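Local coordinates for SH2 domain-containing protein 3C (Homo sapiens, PDB 3T6G), which acts as an adapter in cell adhesion and migration signalling, its Cdc25-homology domain being closed, unfit for canonical nucleotide exchange and needed in that form to bind BCAR1, at residues Arg93-Arg96 with Leu97-Glu101; Leu210-Ile213 with Thr214-Ser218. The protein carries 2 engineered substitutions. One frame throughout, in Å; residues are numbered along the deposited sequence.

Interaction 1 of 2, residues Arg93-Arg96 with Leu97-Glu101; sequences RQLR and LDLLE
R93 and L97 meet one turn apart at the start of helix 93-115, in the all-helical Cdc25-homology (Ras-GEF) domain. The pair is an i to i+4 contact along one side of the helix. From CB, the L97 side chain runs back toward the turn before it. CB lies 3.7 Å from R93 O, and CG is closer still to that oxygen. CG sits beside the backbone N (chi1 -69°), and from there CD1 extends toward the arginine. CD1 ends over one face of the R93 guanidinium, offset toward its rim, 3.7 Å from R93 NH1. The R93 chain bends at chi3 to bring the group there. Its NH2 is salt-bridged to E217, so the guanidinium has a polar partner as well as the leucine methyl.

The backbone beneath makes i to i+4 alpha-helical bonds. L97 N bonds R93 O, D98 N bonds Q94 O, and L99 N bonds L95 O. L100 N to R96 O is longer, at 3.1 Å, and more bent, at 135°.

On another side of the helix, Q94 and D98 approach without a bond between their side chains. Q94 OE1 stays 3.7 Å from D98 OD1, with the amide and carboxylate planes turned 46° apart. The carboxylate is instead held by the segment near the N-terminus: OD1 takes S14 OG and OD2 takes S15 N. L95 and L99 pack loosely on the buried side. There L95 CD1 stops 4.4 Å from L99 CG.

Interaction 2 of 2, residues Leu210-Ile213 with Thr214-Ser218; sequences LPLI and TLLES. Engineered in segment 214-218: S218 (natural residue Cys).
L212 and L216 make the tight part of this contact, along the short helix 210-215 and the residues that follow, in the Ras-GEF domain. They are four residues apart and their side chains cross at a slant. L212 CD1 reaches L216 CD2 at 3.5 Å and is nearly as close to L216 CG. L212 puts its CG anti to the backbone N (chi1 170°), which carries CD1 along the helix toward L216. The backbone bond below them, L216 N to L212 O, is 3.0 Å long and nearly straight at 165°. L215 N to P211 O is equally regular.

The other side is more open. T214 is exposed, and its N donates to L210 O. This bond is 3.1 Å and bent to 142°. T214 OG1 is modelled very close to the same oxygen, and that contact is doubtful. T214 N also has a weak bond to P211 O.

E217 lays its CG 3.2 Å from I213 O and directs its carboxylate to R93 and R96. S218, an engineered residue, is exposed and turns back to L215: its OG donates to L215 O at 2.9 Å, in the carbonyl plane. The residues directly after it, 219-232, are not modelled.

L216 also packs on an apolar side chain of another protein chain in the assembly. The buried side of the short helix lies between two longer ones. I213 packs on R96 of helix 93-115, while L212 meets L243 and A246 of helix 236-250, and L216 also touches L243.

Interaction 1 lies on helix 93-115, interaction 2 on helix 210-215 and the residues after it. Their centres are only 10 Å apart, and they touch directly though far apart in sequence. The E217 carboxylate is shared between two arginines of segment 93-96. E217 OE1 lies 2.8 Å from R93 NH2, and E217 OE2 lies 2.9 Å from R96 NE. This would tend to hold E217 and both guanidinium groups in place. Apolar packing lies next to the charges: R96 CG is 3.3 Å from I213 CG2. R96 NH1 also bonds L87 O and L89 O, tying the loop before helix 93-115 into the same junction. The pair joins helix 93-115 to helix 210-215 and its following residues.

Interaction 1 of 2, residues Arg93-Arg96 with Leu97-Glu101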
loop_
_atom_site.group_PDB
_atom_site.type_symbol
_atom_site.label_atom_id
_atom_site.label_comp_id
_atom_site.label_asym_id
_atom_site.label_seq_id
_atom_site.Cartn_x
_atom_site.Cartn_y
_atom_site.Cartn_z
ATOM N N ARG A 93 2.111 -3.903 -10.641
ATOM C CA ARG A 93 1.989 -5.044 -9.738
ATOM C C ARG A 93 3.254 -5.301 -8.890
ATOM O O ARG A 93 3.170 -5.535 -7.684
ATOM C CB ARG A 93 1.561 -6.295 -10.517
ATOM C CG ARG A 93 1.881 -7.615 -9.833
ATOM C CD ARG A 93 0.920 -8.729 -10.261
ATOM N NE ARG A 93 0.246 -9.320 -9.107
ATOM C CZ ARG A 93 0.638 -10.441 -8.506
ATOM N NH1 ARG A 93 1.693 -11.114 -8.965
ATOM N NH2 ARG A 93 -0.030 -10.891 -7.447
ATOM N N GLN A 94 4.425 -5.252 -9.513
ATOM C CA GLN A 94 5.655 -5.572 -8.797
ATOM C C GLN A 94 6.008 -4.526 -7.711
ATOM O O GLN A 94 6.436 -4.878 -6.614
ATOM C CB GLN A 94 6.802 -5.768 -9.767
ATOM C CG GLN A 94 7.982 -6.464 -9.133
ATOM C CD GLN A 94 7.586 -7.782 -8.491
ATOM O OE1 GLN A 94 7.660 -7.931 -7.269
ATOM N NE2 GLN A 94 7.164 -8.744 -9.309
ATOM N N LEU A 95 5.821 -3.253 -8.047
ATOM C CA LEU A 95 5.907 -2.173 -7.112
ATOM C C LEU A 95 5.012 -2.472 -5.906
ATOM O O LEU A 95 5.489 -2.540 -4.769
ATOM C CB LEU A 95 5.495 -0.847 -7.778
ATOM C CG LEU A 95 5.672 0.315 -6.785
ATOM C CD1 LEU A 95 7.130 0.325 -6.209
ATOM C CD2 LEU A 95 5.302 1.688 -7.371
ATOM N N ARG A 96 3.722 -2.665 -6.163
ATOM C CA ARG A 96 2.766 -2.998 -5.106
ATOM C C ARG A 96 3.244 -4.161 -4.226
ATOM O O ARG A 96 3.106 -4.135 -2.995
ATOM C CB ARG A 96 1.407 -3.352 -5.693
ATOM C CG ARG A 96 0.517 -2.173 -6.008
ATOM C CD ARG A 96 -0.881 -2.673 -6.417
ATOM N NE ARG A 96 -0.814 -3.519 -7.607
ATOM C CZ ARG A 96 -1.060 -3.079 -8.834
ATOM N NH1 ARG A 96 -1.398 -1.812 -9.022
ATOM N NH2 ARG A 96 -0.954 -3.894 -9.869
ATOM N N LEU A 97 3.797 -5.195 -4.847
ATOM C CA LEU A 97 4.254 -6.314 -4.050
ATOM C C LEU A 97 5.479 -5.929 -3.211
ATOM O O LEU A 97 5.569 -6.327 -2.054
ATOM C CB LEU A 97 4.517 -7.541 -4.919
ATOM C CG LEU A 97 3.268 -8.179 -5.533
ATOM C CD1 LEU A 97 3.656 -9.430 -6.295
ATOM C CD2 LEU A 97 2.265 -8.524 -4.459
ATOM N N ASP A 98 6.396 -5.139 -3.786
ATOM C CA ASP A 98 7.588 -4.674 -3.071
ATOM C C ASP A 98 7.230 -3.804 -1.872
ATOM O O ASP A 98 7.812 -3.952 -0.798
ATOM C CB ASP A 98 8.520 -3.868 -3.982
ATOM C CG ASP A 98 9.265 -4.734 -4.944
ATOM O OD1 ASP A 98 9.370 -5.957 -4.671
ATOM O OD2 ASP A 98 9.746 -4.192 -5.969
ATOM N N LEU A 99 6.303 -2.874 -2.069
ATOM C CA LEU A 99 5.848 -2.057 -0.966
ATOM C C LEU A 99 5.184 -2.912 0.112
ATOM O O LEU A 99 5.188 -2.534 1.267
ATOM C CB LEU A 99 4.890 -0.959 -1.419
ATOM C CG LEU A 99 5.452 0.230 -2.186
ATOM C CD1 LEU A 99 4.288 1.140 -2.620
ATOM C CD2 LEU A 99 6.432 1.003 -1.325
ATOM N N LEU A 100 4.604 -4.050 -0.257
ATOM C CA LEU A 100 3.973 -4.900 0.751
ATOM C C LEU A 100 5.038 -5.661 1.557
ATOM O O LEU A 100 4.893 -5.835 2.776
ATOM C CB LEU A 100 2.934 -5.862 0.147
ATOM C CG LEU A 100 1.558 -5.304 -0.269
ATOM C CD1 LEU A 100 0.803 -6.291 -1.165
ATOM C CD2 LEU A 100 0.692 -4.923 0.909
ATOM N N GLU A 101 6.103 -6.113 0.894
ATOM C CA GLU A 101 7.200 -6.753 1.618
ATOM C C GLU A 101 7.806 -5.738 2.565
ATOM O O GLU A 101 8.104 -6.050 3.718
ATOM C CB GLU A 101 8.292 -7.271 0.685
ATOM C CG GLU A 101 9.475 -7.909 1.431
ATOM C CD GLU A 101 9.191 -9.331 1.908
ATOM O OE1 GLU A 101 8.478 -10.058 1.187
ATOM O OE2 GLU A 101 9.675 -9.733 2.990
#

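Interaction 2 of 2, residues Leu210-Ile213 with Thr214-Ser218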
loop_
_atom_site.group_PDB
_atom_site.type_symbol
_atom_site.label_atom_id
_atom_site.label_comp_id
_atom_site.label_asym_id
_atom_site.label_seq_id
_atom_site.Cartn_x
_atom_site.Cartn_y
_atom_site.Cartn_z
ATOM N N LEU A 210 -1.932 1.692 1.508
ATOM C CA LEU A 210 -2.029 0.266 1.854
ATOM C C LEU A 210 -3.407 -0.375 1.606
ATOM O O LEU A 210 -3.491 -1.505 1.138
ATOM C CB LEU A 210 -1.524 -0.037 3.263
ATOM C CG LEU A 210 -0.244 -0.838 3.069
ATOM C CD1 LEU A 210 0.933 0.112 2.985
ATOM C CD2 LEU A 210 -0.053 -1.866 4.152
ATOM N N PRO A 211 -4.491 0.323 1.937
ATOM C CA PRO A 211 -5.743 -0.310 1.524
ATOM C C PRO A 211 -5.742 -0.586 0.022
ATOM O O PRO A 211 -5.872 -1.739 -0.358
ATOM C CB PRO A 211 -6.790 0.735 1.896
ATOM C CG PRO A 211 -6.215 1.370 3.100
ATOM C CD PRO A 211 -4.722 1.456 2.844
ATOM N N LEU A 212 -5.569 0.439 -0.807
ATOM C CA LEU A 212 -5.497 0.249 -2.260
ATOM C C LEU A 212 -4.621 -0.933 -2.723
ATOM O O LEU A 212 -5.087 -1.825 -3.415
ATOM C CB LEU A 212 -4.983 1.512 -2.926
ATOM C CG LEU A 212 -4.646 1.352 -4.411
ATOM C CD1 LEU A 212 -5.935 1.125 -5.232
ATOM C CD2 LEU A 212 -3.898 2.570 -4.926
ATOM N N ILE A 213 -3.345 -0.948 -2.368
ATOM C CA ILE A 213 -2.495 -1.989 -2.920
ATOM C C ILE A 213 -2.879 -3.371 -2.430
ATOM O O ILE A 213 -2.551 -4.378 -3.050
ATOM C CB ILE A 213 -0.995 -1.731 -2.702
ATOM C CG1 ILE A 213 -0.649 -1.631 -1.213
ATOM C CG2 ILE A 213 -0.552 -0.476 -3.450
ATOM C CD1 ILE A 213 0.843 -1.426 -0.988
ATOM N N THR A 214 -3.588 -3.428 -1.321
ATOM C CA THR A 214 -4.030 -4.717 -0.818
ATOM C C THR A 214 -5.252 -5.219 -1.608
ATOM O O THR A 214 -5.318 -6.384 -2.002
ATOM C CB THR A 214 -4.307 -4.636 0.672
ATOM O OG1 THR A 214 -3.243 -3.901 1.286
ATOM C CG2 THR A 214 -4.351 -6.026 1.275
ATOM N N LEU A 215 -6.206 -4.322 -1.845
ATOM C CA LEU A 215 -7.293 -4.580 -2.766
ATOM C C LEU A 215 -6.744 -5.140 -4.090
ATOM O O LEU A 215 -6.935 -6.318 -4.400
ATOM C CB LEU A 215 -8.061 -3.284 -3.021
ATOM C CG LEU A 215 -9.392 -3.076 -2.299
ATOM C CD1 LEU A 215 -9.495 -3.993 -1.132
ATOM C CD2 LEU A 215 -9.574 -1.634 -1.867
ATOM N N LEU A 216 -6.041 -4.307 -4.853
ATOM C CA LEU A 216 -5.610 -4.696 -6.194
ATOM C C LEU A 216 -4.793 -5.979 -6.231
ATOM O O LEU A 216 -4.509 -6.498 -7.305
ATOM C CB LEU A 216 -4.812 -3.594 -6.871
ATOM C CG LEU A 216 -5.207 -2.127 -6.695
ATOM C CD1 LEU A 216 -4.475 -1.256 -7.725
ATOM C CD2 LEU A 216 -6.691 -1.954 -6.809
ATOM N N GLU A 217 -4.402 -6.486 -5.074
ATOM C CA GLU A 217 -3.699 -7.757 -5.042
ATOM C C GLU A 217 -4.587 -8.856 -4.471
ATOM O O GLU A 217 -4.673 -9.052 -3.251
ATOM C CB GLU A 217 -2.387 -7.635 -4.269
ATOM C CG GLU A 217 -1.392 -6.724 -4.959
ATOM C CD GLU A 217 -1.034 -7.211 -6.349
ATOM O OE1 GLU A 217 -0.836 -8.437 -6.494
ATOM O OE2 GLU A 217 -0.953 -6.381 -7.290
ATOM N N SER A 218 -5.249 -9.573 -5.368
ATOM C CA SER A 218 -6.216 -10.596 -4.977
ATOM C C SER A 218 -7.165 -10.898 -6.135
ATOM O O SER A 218 -7.484 -10.015 -6.931
ATOM C CB SER A 218 -7.020 -10.143 -3.748
ATOM O OG SER A 218 -7.843 -9.028 -4.066
#